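Local coordinates for protein exosome complex component Rrp42 (Pyrococcus abyssi, PDB 2PO1) that probably serves as a non-catalytic subunit of the archaeal RNA-degrading exosome ring, pairing with Rrp41 and contributing to the structure of the Rrp41 active site, at residues R31-R37 and I207-S213; P198-A202 and Y252-A257; P78-M83 and L123-V129. All coordinates share one frame. Residue numbers count along the deposited sequence, not the author numbering.

Interaction 1 (R31-R37 and I207-S213); sequences RGFEDYR and ILVVDPS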
loop_
_atom_site.group_PDB
_atom_site.type_symbol
_atom_site.label_atom_id
_atom_site.label_comp_id
_atom_site.label_asym_id
_atom_site.label_seq_id
_atom_site.Cartn_x
_atom_site.Cartn_y
_atom_site.Cartn_z
ATOM N N ARG C 31 -17.150 -37.431 16.421
ATOM C CA ARG C 31 -17.072 -36.639 17.628
ATOM C C ARG C 31 -18.449 -36.335 18.177
ATOM O O ARG C 31 -19.412 -36.308 17.403
ATOM C CB ARG C 31 -16.448 -35.308 17.287
ATOM C CG ARG C 31 -14.985 -35.279 17.388
ATOM C CD ARG C 31 -14.651 -33.835 17.401
ATOM N NE ARG C 31 -14.757 -33.221 16.083
ATOM C CZ ARG C 31 -14.724 -31.909 15.898
ATOM N NH1 ARG C 31 -14.573 -31.095 16.935
ATOM N NH2 ARG C 31 -14.741 -31.401 14.666
ATOM N N GLY C 32 -18.535 -36.098 19.492
ATOM C CA GLY C 32 -19.770 -35.641 20.130
ATOM C C GLY C 32 -19.927 -34.170 19.793
ATOM O O GLY C 32 -18.989 -33.554 19.279
ATOM N N PHE C 33 -21.097 -33.596 20.083
ATOM C CA PHE C 33 -21.337 -32.164 19.793
ATOM C C PHE C 33 -20.418 -31.280 20.606
ATOM O O PHE C 33 -20.105 -30.126 20.209
ATOM C CB PHE C 33 -22.807 -31.791 20.072
ATOM C CG PHE C 33 -23.808 -32.426 19.097
ATOM C CD1 PHE C 33 -25.168 -32.289 19.319
ATOM C CD2 PHE C 33 -23.370 -33.135 17.963
ATOM C CE1 PHE C 33 -26.078 -32.839 18.434
ATOM C CE2 PHE C 33 -24.276 -33.705 17.097
ATOM C CZ PHE C 33 -25.632 -33.542 17.319
ATOM N N GLU C 34 -19.970 -31.811 21.739
ATOM C CA GLU C 34 -19.136 -31.013 22.663
ATOM C C GLU C 34 -17.670 -31.429 22.682
ATOM O O GLU C 34 -16.892 -30.951 23.508
ATOM C CB GLU C 34 -19.749 -30.922 24.085
ATOM C CG GLU C 34 -21.044 -30.072 24.142
ATOM C CD GLU C 34 -21.681 -30.064 25.510
ATOM O OE1 GLU C 34 -21.060 -30.628 26.453
ATOM O OE2 GLU C 34 -22.807 -29.489 25.628
ATOM N N ASP C 35 -17.269 -32.264 21.732
ATOM C CA ASP C 35 -15.895 -32.715 21.719
ATOM C C ASP C 35 -15.012 -31.892 20.801
ATOM O O ASP C 35 -15.407 -31.560 19.689
ATOM C CB ASP C 35 -15.853 -34.155 21.282
ATOM C CG ASP C 35 -16.551 -35.043 22.249
ATOM O OD1 ASP C 35 -16.729 -34.625 23.403
ATOM O OD2 ASP C 35 -16.939 -36.124 21.861
ATOM N N TYR C 36 -13.809 -31.600 21.288
ATOM C CA TYR C 36 -12.725 -31.109 20.439
ATOM C C TYR C 36 -12.134 -32.267 19.720
ATOM O O TYR C 36 -12.166 -33.374 20.236
ATOM C CB TYR C 36 -11.642 -30.462 21.311
ATOM C CG TYR C 36 -11.950 -29.025 21.475
ATOM C CD1 TYR C 36 -12.977 -28.620 22.304
ATOM C CD2 TYR C 36 -11.256 -28.064 20.749
ATOM C CE1 TYR C 36 -13.300 -27.289 22.434
ATOM C CE2 TYR C 36 -11.565 -26.750 20.887
ATOM C CZ TYR C 36 -12.587 -26.366 21.704
ATOM O OH TYR C 36 -12.942 -25.043 21.817
ATOM N N ARG C 37 -11.524 -31.976 18.570
ATOM C CA ARG C 37 -10.733 -32.953 17.843
ATOM C C ARG C 37 -9.525 -33.145 18.706
ATOM O O ARG C 37 -9.329 -32.350 19.615
ATOM C CB ARG C 37 -10.310 -32.362 16.500
ATOM C CG ARG C 37 -11.414 -32.239 15.515
ATOM C CD ARG C 37 -11.004 -31.316 14.361
ATOM N NE ARG C 37 -10.925 -29.946 14.808
ATOM C CZ ARG C 37 -10.575 -28.930 14.009
ATOM N NH1 ARG C 37 -10.203 -29.173 12.755
ATOM N NH2 ARG C 37 -10.576 -27.672 14.471
ATOM N N ILE C 207 -28.443 -26.728 15.844
ATOM C CA ILE C 207 -27.507 -27.460 16.657
ATOM C C ILE C 207 -26.172 -26.721 16.704
ATOM O O ILE C 207 -25.619 -26.338 15.656
ATOM C CB ILE C 207 -27.293 -28.859 16.051
ATOM C CG1 ILE C 207 -28.487 -29.753 16.338
ATOM C CG2 ILE C 207 -26.089 -29.490 16.653
ATOM C CD1 ILE C 207 -28.611 -30.893 15.362
ATOM N N LEU C 208 -25.641 -26.529 17.916
ATOM C CA LEU C 208 -24.275 -26.043 18.082
ATOM C C LEU C 208 -23.333 -27.170 18.364
ATOM O O LEU C 208 -23.606 -28.055 19.161
ATOM C CB LEU C 208 -24.120 -25.012 19.201
ATOM C CG LEU C 208 -25.054 -23.818 19.408
ATOM C CD1 LEU C 208 -24.342 -22.705 20.059
ATOM C CD2 LEU C 208 -25.756 -23.308 18.165
ATOM N N VAL C 209 -22.168 -27.073 17.759
ATOM C CA VAL C 209 -21.204 -28.148 17.781
ATOM C C VAL C 209 -19.879 -27.421 18.060
ATOM O O VAL C 209 -19.520 -26.433 17.368
ATOM C CB VAL C 209 -21.339 -28.779 16.399
ATOM C CG1 VAL C 209 -20.273 -28.330 15.333
ATOM C CG2 VAL C 209 -21.824 -30.187 16.380
ATOM N N VAL C 210 -19.170 -27.852 19.086
ATOM C CA VAL C 210 -17.946 -27.172 19.444
ATOM C C VAL C 210 -16.807 -27.648 18.538
ATOM O O VAL C 210 -16.821 -28.780 18.006
ATOM C CB VAL C 210 -17.581 -27.389 20.917
ATOM C CG1 VAL C 210 -17.103 -28.761 21.099
ATOM C CG2 VAL C 210 -16.431 -26.453 21.308
ATOM N N ASP C 211 -15.838 -26.755 18.353
ATOM C CA ASP C 211 -14.647 -27.029 17.556
ATOM C C ASP C 211 -15.009 -27.570 16.179
ATOM O O ASP C 211 -14.693 -28.716 15.880
ATOM C CB ASP C 211 -13.737 -28.001 18.276
ATOM C CG ASP C 211 -12.459 -28.279 17.527
ATOM O OD1 ASP C 211 -11.980 -29.422 17.654
ATOM O OD2 ASP C 211 -11.931 -27.375 16.833
ATOM N N PRO C 212 -15.583 -26.703 15.309
ATOM C CA PRO C 212 -16.074 -27.095 13.996
ATOM C C PRO C 212 -14.854 -27.328 13.131
ATOM O O PRO C 212 -13.927 -26.554 13.212
ATOM C CB PRO C 212 -16.844 -25.830 13.513
ATOM C CG PRO C 212 -16.229 -24.699 14.210
ATOM C CD PRO C 212 -15.752 -25.253 15.553
ATOM N N SER C 213 -14.808 -28.420 12.406
ATOM C CA SER C 213 -13.755 -28.648 11.411
ATOM C C SER C 213 -14.119 -27.780 10.213
ATOM O O SER C 213 -15.200 -27.195 10.168
ATOM C CB SER C 213 -13.797 -30.082 10.942
ATOM O OG SER C 213 -15.072 -30.349 10.349
#
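Tyr-36 lays one face of its ring over Asp-211, whose CB sits 3.6 Å from the ring centroid in a CH-pi contact, while Tyr-36 CE1 meets Val-210 CG2 at 3.4 Å. The carboxylate beyond that CB is the centre of the contact. Arg-37 approaches it in a two-pronged salt bridge, NE to Asp-211 OD1 at 3.1 Å and NH2 to OD2 at 2.7 Å, and Arg-37 N also donates to OD1 (2.8 Å). Arg-31 completes the network: its NH1 lies 3.2 Å from Asp-211 OD1, and Arg-31 NH1 (2.6 Å) and NH2 (2.9 Å) both donate to Asp-211 O. Strand 207-210 is an outer strand of the four-stranded antiparallel sheet in the C-terminal part of the RNase PH fold, and the loop leading from helix 13-23 to strand 39-43 runs along it. A type I turn from Gly-32 to Asp-35 brings Phe-33 O to Val-210 N, a 2.7 Å hydrogen bond. The Phe-33 ring then covers the start of the strand, one face under Ile-207 CG2 (4.1 Å to the centroid) and CD2 3.7 Å from Val-209 CG2. Leu-22 of helix 13-23 packs on all three. Arg-37 NH1 also bonds Asp-149 O.

Interaction 2 (P198-A202 and Y252-A257); sequences PVTFA and YAVETA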
loop_
_atom_site.group_PDB
_atom_site.type_symbol
_atom_site.label_atom_id
_atom_site.label_comp_id
_atom_site.label_asym_id
_atom_site.label_seq_id
_atom_site.Cartn_x
_atom_site.Cartn_y
_atom_site.Cartn_z
ATOM N N PRO C 198 -10.275 -19.454 24.024
ATOM C CA PRO C 198 -11.562 -19.285 23.336
ATOM C C PRO C 198 -12.139 -20.646 23.097
ATOM O O PRO C 198 -11.397 -21.605 22.775
ATOM C CB PRO C 198 -11.207 -18.637 21.990
ATOM C CG PRO C 198 -9.735 -18.469 21.973
ATOM C CD PRO C 198 -9.140 -19.348 23.083
ATOM N N VAL C 199 -13.445 -20.758 23.307
ATOM C CA VAL C 199 -14.104 -21.941 22.831
ATOM C C VAL C 199 -15.124 -21.527 21.794
ATOM O O VAL C 199 -15.869 -20.604 22.028
ATOM C CB VAL C 199 -14.724 -22.681 24.010
ATOM C CG1 VAL C 199 -15.582 -23.774 23.510
ATOM C CG2 VAL C 199 -13.578 -23.208 24.946
ATOM N N THR C 200 -15.167 -22.210 20.659
ATOM C CA THR C 200 -15.934 -21.746 19.520
ATOM C C THR C 200 -16.915 -22.801 19.081
ATOM O O THR C 200 -16.596 -23.956 19.064
ATOM C CB THR C 200 -14.990 -21.365 18.379
ATOM O OG1 THR C 200 -14.332 -20.142 18.725
ATOM C CG2 THR C 200 -15.729 -21.197 17.136
ATOM N N PHE C 201 -18.150 -22.387 18.825
ATOM C CA PHE C 201 -19.224 -23.286 18.380
ATOM C C PHE C 201 -19.670 -22.888 16.989
ATOM O O PHE C 201 -19.752 -21.694 16.691
ATOM C CB PHE C 201 -20.445 -23.201 19.328
ATOM C CG PHE C 201 -20.099 -23.469 20.767
ATOM C CD1 PHE C 201 -19.421 -22.506 21.531
ATOM C CD2 PHE C 201 -20.413 -24.689 21.346
ATOM C CE1 PHE C 201 -19.053 -22.778 22.855
ATOM C CE2 PHE C 201 -20.053 -24.956 22.677
ATOM C CZ PHE C 201 -19.366 -24.006 23.417
ATOM N N ALA C 202 -19.989 -23.877 16.153
ATOM C CA ALA C 202 -20.669 -23.636 14.877
ATOM C C ALA C 202 -22.127 -23.927 15.119
ATOM O O ALA C 202 -22.454 -24.919 15.723
ATOM C CB ALA C 202 -20.129 -24.562 13.824
ATOM N N TYR C 252 -26.079 -21.464 26.655
ATOM C CA TYR C 252 -25.480 -22.779 26.470
ATOM C C TYR C 252 -24.015 -22.683 26.067
ATOM O O TYR C 252 -23.170 -23.398 26.600
ATOM C CB TYR C 252 -26.256 -23.564 25.371
ATOM C CG TYR C 252 -25.493 -24.778 24.897
ATOM C CD1 TYR C 252 -24.689 -24.703 23.758
ATOM C CD2 TYR C 252 -25.511 -25.976 25.632
ATOM C CE1 TYR C 252 -23.971 -25.749 23.347
ATOM C CE2 TYR C 252 -24.803 -27.064 25.204
ATOM C CZ TYR C 252 -24.011 -26.929 24.064
ATOM O OH TYR C 252 -23.256 -27.957 23.583
ATOM N N ALA C 253 -23.713 -21.817 25.089
ATOM C CA ALA C 253 -22.371 -21.691 24.593
ATOM C C ALA C 253 -21.460 -21.214 25.751
ATOM O O ALA C 253 -20.336 -21.706 25.925
ATOM C CB ALA C 253 -22.340 -20.652 23.448
ATOM N N VAL C 254 -21.948 -20.251 26.543
ATOM C CA VAL C 254 -21.100 -19.641 27.576
ATOM C C VAL C 254 -20.749 -20.730 28.563
ATOM O O VAL C 254 -19.576 -20.985 28.900
ATOM C CB VAL C 254 -21.841 -18.513 28.328
ATOM C CG1 VAL C 254 -21.027 -18.120 29.511
ATOM C CG2 VAL C 254 -22.020 -17.283 27.418
ATOM N N GLU C 255 -21.784 -21.423 28.980
ATOM C CA GLU C 255 -21.607 -22.431 29.972
ATOM C C GLU C 255 -20.690 -23.572 29.510
ATOM O O GLU C 255 -19.770 -23.978 30.210
ATOM C CB GLU C 255 -22.989 -22.882 30.413
ATOM C CG GLU C 255 -22.975 -24.075 31.164
ATOM C CD GLU C 255 -24.133 -24.103 32.111
ATOM O OE1 GLU C 255 -24.968 -23.166 32.054
ATOM O OE2 GLU C 255 -24.184 -25.063 32.915
ATOM N N THR C 256 -20.931 -24.070 28.311
ATOM C CA THR C 256 -20.140 -25.124 27.726
ATOM C C THR C 256 -18.716 -24.699 27.453
ATOM O O THR C 256 -17.835 -25.497 27.613
ATOM C CB THR C 256 -20.773 -25.537 26.402
ATOM O OG1 THR C 256 -22.123 -25.828 26.670
ATOM C CG2 THR C 256 -20.094 -26.754 25.821
ATOM N N ALA C 257 -18.510 -23.453 26.996
ATOM C CA ALA C 257 -17.206 -22.800 26.884
ATOM C C ALA C 257 -16.333 -22.950 28.134
ATOM O O ALA C 257 -15.170 -23.379 28.040
ATOM C CB ALA C 257 -17.410 -21.325 26.604
#
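Packing alone joins strand 198-202 to helix 252-257; no hydrogen bond crosses between them. The two axes approach to 8.7 Å, with their N-to-C directions 137° apart, so the helix runs obliquely back across the strand. Val-199 and Phe-201, two residues apart, both point toward the helix, whereas Thr-200 between them points away.

The aromatic contacts all centre on Phe-201. Ala-253 CA stands over one face of its ring, 4.2 Å from the centroid, a CH-pi contact that the small alanine permits by letting the ring come close to the helix backbone: Phe-201 CE1 is 3.5 Å from Ala-253 O. At the ring edge, Phe-201 CE2 reaches Thr-256 CG2 at 3.6 Å and Phe-201 CZ lies 3.7 Å from Ala-257 N. The Tyr-252 ring meets it obliquely, CE1 to Phe-201 CE2 at 4.1 Å, with the planes at 68°.

Among the aliphatic contacts, Val-199 CB faces Ala-257 CB at 4.0 Å, where the CA atoms of these residues are just 5.2 Å apart.

Polar groups are satisfied within the helix or beyond the pair. Thr-256 OG1 donates to Tyr-252 O (2.6 Å), leaving its methyl to meet Phe-201, and Tyr-252 OH bonds Glu-34.

Strand 197-204 is an inner strand of the four-stranded antiparallel sheet, between 207-210 and 222-228. Helix 247-275 covers one face of that sheet, touching Ile-226 through Ala-257, while Thr-200 on the other face meets Met-153 of helix 152-166; Val-254 and Glu-255 face the neighbouring Rrp41 subunit.

Interaction 3 (P78-M83 and L123-V129); sequences PNMGVM and LNLEKMV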
loop_
_atom_site.group_PDB
_atom_site.type_symbol
_atom_site.label_atom_id
_atom_site.label_comp_id
_atom_site.label_asym_id
_atom_site.label_seq_id
_atom_site.Cartn_x
_atom_site.Cartn_y
_atom_site.Cartn_z
ATOM N N PRO C 78 1.248 5.403 29.899
ATOM C CA PRO C 78 2.677 5.370 30.148
ATOM C C PRO C 78 2.989 4.292 31.199
ATOM O O PRO C 78 4.142 3.947 31.421
ATOM C CB PRO C 78 2.957 6.773 30.679
ATOM C CG PRO C 78 1.713 7.179 31.350
ATOM C CD PRO C 78 0.599 6.536 30.585
ATOM N N ASN C 79 1.924 3.740 31.778
ATOM C CA ASN C 79 2.104 2.733 32.818
ATOM C C ASN C 79 1.781 1.324 32.381
ATOM O O ASN C 79 1.621 0.422 33.191
ATOM C CB ASN C 79 1.316 3.110 34.058
ATOM C CG ASN C 79 1.938 4.251 34.776
ATOM O OD1 ASN C 79 3.096 4.175 35.164
ATOM N ND2 ASN C 79 1.199 5.336 34.919
ATOM N N MET C 80 1.769 1.118 31.082
ATOM C CA MET C 80 1.454 -0.190 30.549
ATOM C C MET C 80 2.432 -0.586 29.490
ATOM O O MET C 80 2.829 0.217 28.666
ATOM C CB MET C 80 0.045 -0.181 30.006
ATOM C CG MET C 80 -1.016 -0.358 31.077
ATOM S SD MET C 80 -2.581 0.232 30.370
ATOM C CE MET C 80 -2.855 -0.759 28.920
ATOM N N GLY C 81 2.874 -1.826 29.556
ATOM C CA GLY C 81 3.630 -2.370 28.473
ATOM C C GLY C 81 2.729 -2.515 27.255
ATOM O O GLY C 81 1.549 -2.129 27.266
ATOM N N VAL C 82 3.294 -3.039 26.188
ATOM C CA VAL C 82 2.591 -3.054 24.921
ATOM C C VAL C 82 2.370 -4.484 24.499
ATOM O O VAL C 82 3.271 -5.366 24.596
ATOM C CB VAL C 82 3.311 -2.183 23.787
ATOM C CG1 VAL C 82 2.679 -2.446 22.401
ATOM C CG2 VAL C 82 3.244 -0.723 24.102
ATOM N N MET C 83 1.151 -4.743 24.035
ATOM C CA MET C 83 0.919 -6.025 23.435
ATOM C C MET C 83 0.211 -5.833 22.117
ATOM O O MET C 83 -0.790 -5.067 21.975
ATOM C CB MET C 83 0.084 -6.895 24.390
ATOM C CG MET C 83 -0.154 -8.313 23.888
ATOM S SD MET C 83 -1.428 -9.055 24.957
ATOM C CE MET C 83 -2.902 -8.862 23.960
ATOM N N LEU C 123 -2.159 -11.021 30.101
ATOM C CA LEU C 123 -0.805 -10.512 30.089
ATOM C C LEU C 123 -0.948 -9.232 30.828
ATOM O O LEU C 123 -1.588 -8.282 30.332
ATOM C CB LEU C 123 -0.338 -10.153 28.706
ATOM C CG LEU C 123 1.125 -10.315 28.277
ATOM C CD1 LEU C 123 1.449 -9.326 27.187
ATOM C CD2 LEU C 123 2.067 -10.303 29.365
ATOM N N ASN C 124 -0.356 -9.169 32.010
ATOM C CA ASN C 124 -0.503 -7.973 32.787
ATOM C C ASN C 124 0.460 -6.866 32.313
ATOM O O ASN C 124 1.636 -6.872 32.665
ATOM C CB ASN C 124 -0.275 -8.316 34.236
ATOM C CG ASN C 124 -0.724 -7.251 35.123
ATOM O OD1 ASN C 124 -0.775 -6.093 34.722
ATOM N ND2 ASN C 124 -1.118 -7.615 36.327
ATOM N N LEU C 125 -0.048 -5.905 31.542
ATOM C CA LEU C 125 0.766 -4.891 30.913
ATOM C C LEU C 125 1.372 -3.933 31.894
ATOM O O LEU C 125 2.355 -3.234 31.589
ATOM C CB LEU C 125 -0.055 -4.078 29.884
ATOM C CG LEU C 125 -0.740 -4.883 28.792
ATOM C CD1 LEU C 125 -1.424 -3.962 27.830
ATOM C CD2 LEU C 125 0.240 -5.803 28.046
ATOM N N GLU C 126 0.763 -3.872 33.067
ATOM C CA GLU C 126 1.238 -3.009 34.144
ATOM C C GLU C 126 2.531 -3.538 34.744
ATOM O O GLU C 126 3.293 -2.806 35.346
ATOM C CB GLU C 126 0.152 -2.904 35.193
ATOM C CG GLU C 126 -0.877 -1.875 34.831
ATOM C CD GLU C 126 -2.271 -2.387 35.001
ATOM O OE1 GLU C 126 -2.899 -2.097 36.061
ATOM O OE2 GLU C 126 -2.719 -3.108 34.083
ATOM N N LYS C 127 2.785 -4.813 34.560
ATOM C CA LYS C 127 3.971 -5.447 35.073
ATOM C C LYS C 127 5.016 -5.535 33.973
ATOM O O LYS C 127 5.891 -6.404 33.986
ATOM C CB LYS C 127 3.614 -6.822 35.630
ATOM C CG LYS C 127 2.657 -6.729 36.789
ATOM C CD LYS C 127 2.434 -8.051 37.486
ATOM C CE LYS C 127 1.635 -7.854 38.810
ATOM N NZ LYS C 127 1.507 -9.169 39.465
ATOM N N MET C 128 4.919 -4.631 33.006
ATOM C CA MET C 128 5.791 -4.672 31.832
ATOM C C MET C 128 6.390 -3.306 31.600
ATOM O O MET C 128 6.918 -3.005 30.521
ATOM C CB MET C 128 5.002 -5.131 30.597
ATOM C CG MET C 128 4.859 -6.606 30.532
ATOM S SD MET C 128 3.803 -7.147 29.203
ATOM C CE MET C 128 4.092 -5.903 27.968
ATOM N N VAL C 129 6.351 -2.496 32.650
ATOM C CA VAL C 129 6.894 -1.153 32.614
ATOM C C VAL C 129 8.310 -1.157 33.157
ATOM O O VAL C 129 8.580 -1.788 34.174
ATOM C CB VAL C 129 6.028 -0.187 33.436
ATOM C CG1 VAL C 129 6.686 1.147 33.528
ATOM C CG2 VAL C 129 4.681 -0.062 32.783
HETATM O O HOH W 1 2.511 -0.039 35.554
#
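Close to the bound RNA, the start of strand 82-89 is held by the loop that leads from helix 104-118 to strand 135-147; Met-83 O makes a weak hydrogen bond to a sugar of the RNA. The only direct hydrogen bond between the two segments runs from Gly-81 N to Leu-125 O, short at 2.5 Å and almost straight. Gly-81 lies close against the loop: a CB here would point at Met-128 and sit 2.4 Å from its CB, and Met-128 CE comes within 3.6 Å of Gly-81 CA. Nearby, Met-80 CA lies 3.3 Å from Leu-125 O, and Asn-79 O receives a CA-H...O contact from Glu-126 CA (3.6 Å). A water donates to both Asn-79 O (2.6 Å) and Glu-126 O (2.9 Å). Leu-125 fills the apolar side, CD1 against Met-80 CE at 3.7 Å and CD2 against Met-83 CB at 3.8 Å; Met-83 SD also lies 3.7 Å from Leu-123 CD1. An Asx turn opens the short 3-10 segment 125-126: Asn-124 OD1 accepts from Glu-126 N (3.2 Å). Strand 82-89, helix 104-118 and strand 135-147 form a beta-alpha-beta crossover of the RNase PH fold, its return loop packed against the first strand's start.

How the interactions relate
Interactions 1 and 2 share one antiparallel sheet: strands 207-210 and 197-204 are neighbours, bonded through Val-209 O to Ala-202 N (2.9 Å), and Glu-34 OE2 of interaction 1 reaches Tyr-252 OH of interaction 2 at 2.6 Å. Their centres are about 10 Å apart, yet the chemistry differs. Interaction 2 is buried packing without a hydrogen bond between strand and helix; interaction 1, partly buried at the sheet's edge, adds a salt-bridge network, two arginines around one aspartate, to backbone bonding and aromatic packing. Interaction 3, also partly buried, belongs to the mixed five-stranded sheet, its centre about 36 Å from that of interaction 1, and joins backbone, water and methionine packing beside the RNA.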